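Local coordinates for protoporphyrinogen oxidase (Exiguobacterium sibiricum, PDB 3LOV), which probably oxidises coproporphyrinogen III to coproporphyrin III with molecular oxygen, using bound FAD, in the coproporphyrin-dependent route to heme b, at residues Q190-N194 with M205-R209. Where two conformers were deposited one is given. Residue numbers count along the deposited sequence, not the author numbering.
Sequences QFVAN and MRLMR
Two consecutive helices, 189-198 and 201-207, joined by a short connection, pack side chain to side chain where 190-194 meets 205-209. Residues 190-194 are helical throughout (phi/psi near -60/-45, with Asn194 N donating to Gln190 O at 2.9 Å); 205-209 leaves its helix, Met208 at -87/5 and Arg209 extended at -68/145. The backbones come nearest at Asn194 and Met205, whose CA atoms lie 6.8 Å apart, and the contact buries 285 Å².

Side chains do the joining, chiefly Asn194, Phe191 and two selenomethionines. Met205 has its CB pointing away, but an m,m,m rotamer curls the chain back: its SE sits 4.3 Å from the centroid of the Phe191 ring, 42° off the normal, an oblique Met-aromatic contact, and its CE reaches Phe191 CE1 at 3.6 Å. Met208, m,t,p, extends across the gap instead, setting SE at the ring edge, 4.5 Å from Phe191 CD1, and CE 3.7 Å from Gln190 CG, which chi1 p (67°) places there. Phe191 leaves its helix sideways, and chi1 m (-68°) brings the ring within reach of both selenomethionines. Asn194, also chi1 m, has its CA-to-CB bond toward 205-209; its OD1 lies 3.1 Å from Met208 CG and its ND2 4.0 Å from CD1 of Leu207 (m,t), contacts of packing rather than polar pairing. Arg209 NE hydrogen-bonds to Arg206 O at 2.9 Å.

Val106 touches both selenomethionines, while Tyr153 of helix 150-158 packs on Phe191. Away from the FAD-binding residues, this is mixed helix-helix packing, including a Met-aromatic contact, within a flavin-containing amine oxidoreductase fold.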
loop_
_atom_site.group_PDB
_atom_site.type_symbol
_atom_site.label_atom_id
_atom_site.label_comp_id
_atom_site.label_asym_id
_atom_site.label_seq_id
_atom_site.Cartn_x
_atom_site.Cartn_y
_atom_site.Cartn_z
ATOM N N GLN A 190 0.869 8.028 17.281
ATOM C CA GLN A 190 0.036 9.063 17.893
ATOM C C GLN A 190 -0.923 8.488 18.951
ATOM O O GLN A 190 -1.262 9.161 19.924
ATOM C CB GLN A 190 -0.717 9.880 16.823
ATOM C CG GLN A 190 -1.805 9.129 16.009
ATOM C CD GLN A 190 -1.249 8.463 14.769
ATOM O OE1 GLN A 190 -0.105 8.040 14.761
ATOM N NE2 GLN A 190 -2.053 8.375 13.717
ATOM N N PHE A 191 -1.346 7.234 18.785
ATOM C CA PHE A 191 -2.132 6.578 19.848
ATOM C C PHE A 191 -1.410 6.634 21.184
ATOM O O PHE A 191 -2.005 6.990 22.220
ATOM C CB PHE A 191 -2.441 5.101 19.549
ATOM C CG PHE A 191 -3.401 4.883 18.401
ATOM C CD1 PHE A 191 -4.006 5.955 17.741
ATOM C CD2 PHE A 191 -3.705 3.583 17.990
ATOM C CE1 PHE A 191 -4.884 5.731 16.668
ATOM C CE2 PHE A 191 -4.580 3.349 16.924
ATOM C CZ PHE A 191 -5.167 4.421 16.258
ATOM N N VAL A 192 -0.139 6.251 21.157
ATOM C CA VAL A 192 0.653 6.106 22.379
ATOM C C VAL A 192 1.034 7.500 22.938
ATOM O O VAL A 192 0.998 7.719 24.159
ATOM C CB VAL A 192 1.921 5.243 22.125
ATOM C CG1 VAL A 192 2.811 5.137 23.397
ATOM C CG2 VAL A 192 1.517 3.849 21.605
ATOM N N ALA A 193 1.427 8.398 22.035
ATOM C CA ALA A 193 1.783 9.791 22.374
ATOM C C ALA A 193 0.592 10.460 23.087
ATOM O O ALA A 193 0.711 10.973 24.166
ATOM C CB ALA A 193 2.178 10.582 21.063
ATOM N N ASN A 194 -0.578 10.351 22.488
ATOM C CA ASN A 194 -1.769 10.942 23.061
ATOM C C ASN A 194 -2.223 10.306 24.355
ATOM O O ASN A 194 -2.640 11.026 25.265
ATOM C CB ASN A 194 -2.872 11.004 22.019
ATOM C CG ASN A 194 -2.538 11.989 20.897
ATOM O OD1 ASN A 194 -2.791 11.729 19.742
ATOM N ND2 ASN A 194 -1.980 13.113 21.254
HETATM N N MSE A 205 -7.412 9.739 22.425
HETATM C CA MSE A 205 -8.155 9.824 21.151
HETATM C C MSE A 205 -9.071 11.037 21.108
HETATM O O MSE A 205 -9.374 11.554 20.029
HETATM C CB MSE A 205 -8.982 8.567 20.885
HETATM C CG MSE A 205 -8.189 7.283 20.861
HETATM SE SE MSE A 205 -6.639 7.394 19.681
HETATM C CE MSE A 205 -7.564 7.667 18.007
ATOM N N ARG A 206 -9.540 11.474 22.270
ATOM C CA ARG A 206 -10.368 12.668 22.332
ATOM C C ARG A 206 -9.595 13.948 22.009
ATOM O O ARG A 206 -10.180 14.851 21.430
ATOM C CB ARG A 206 -11.106 12.771 23.671
ATOM C CG ARG A 206 -12.325 11.837 23.725
ATOM C CD ARG A 206 -12.661 11.420 25.122
ATOM N NE ARG A 206 -13.256 12.460 25.976
ATOM C CZ ARG A 206 -14.552 12.791 25.969
ATOM N NH1 ARG A 206 -15.400 12.239 25.098
ATOM N NH2 ARG A 206 -15.010 13.698 26.831
ATOM N N LEU A 207 -8.306 14.031 22.360
ATOM C CA LEU A 207 -7.448 15.136 21.887
ATOM C C LEU A 207 -7.412 15.209 20.352
ATOM O O LEU A 207 -7.265 16.284 19.799
ATOM C CB LEU A 207 -6.002 14.963 22.368
ATOM C CG LEU A 207 -5.670 15.076 23.849
ATOM C CD1 LEU A 207 -4.193 15.037 23.964
ATOM C CD2 LEU A 207 -6.260 16.364 24.464
HETATM N N MSE A 208 -7.530 14.051 19.686
HETATM C CA MSE A 208 -7.458 13.932 18.209
HETATM C C MSE A 208 -8.784 14.133 17.468
HETATM O O MSE A 208 -8.826 13.928 16.254
HETATM C CB MSE A 208 -6.919 12.532 17.810
HETATM C CG MSE A 208 -5.491 12.207 18.269
HETATM SE SE MSE A 208 -4.872 10.362 17.810
HETATM C CE MSE A 208 -5.220 10.487 15.831
ATOM N N ARG A 209 -9.873 14.486 18.157
ATOM C CA ARG A 209 -11.181 14.594 17.471
ATOM C C ARG A 209 -11.199 15.751 16.496
ATOM O O ARG A 209 -10.601 16.792 16.783
ATOM C CB ARG A 209 -12.347 14.823 18.428
ATOM C CG ARG A 209 -12.982 13.552 18.985
ATOM C CD ARG A 209 -13.834 13.904 20.190
ATOM N NE ARG A 209 -13.056 14.767 21.084
ATOM C CZ ARG A 209 -13.545 15.433 22.127
ATOM N NH1 ARG A 209 -14.826 15.329 22.472
ATOM N NH2 ARG A 209 -12.725 16.186 22.853
#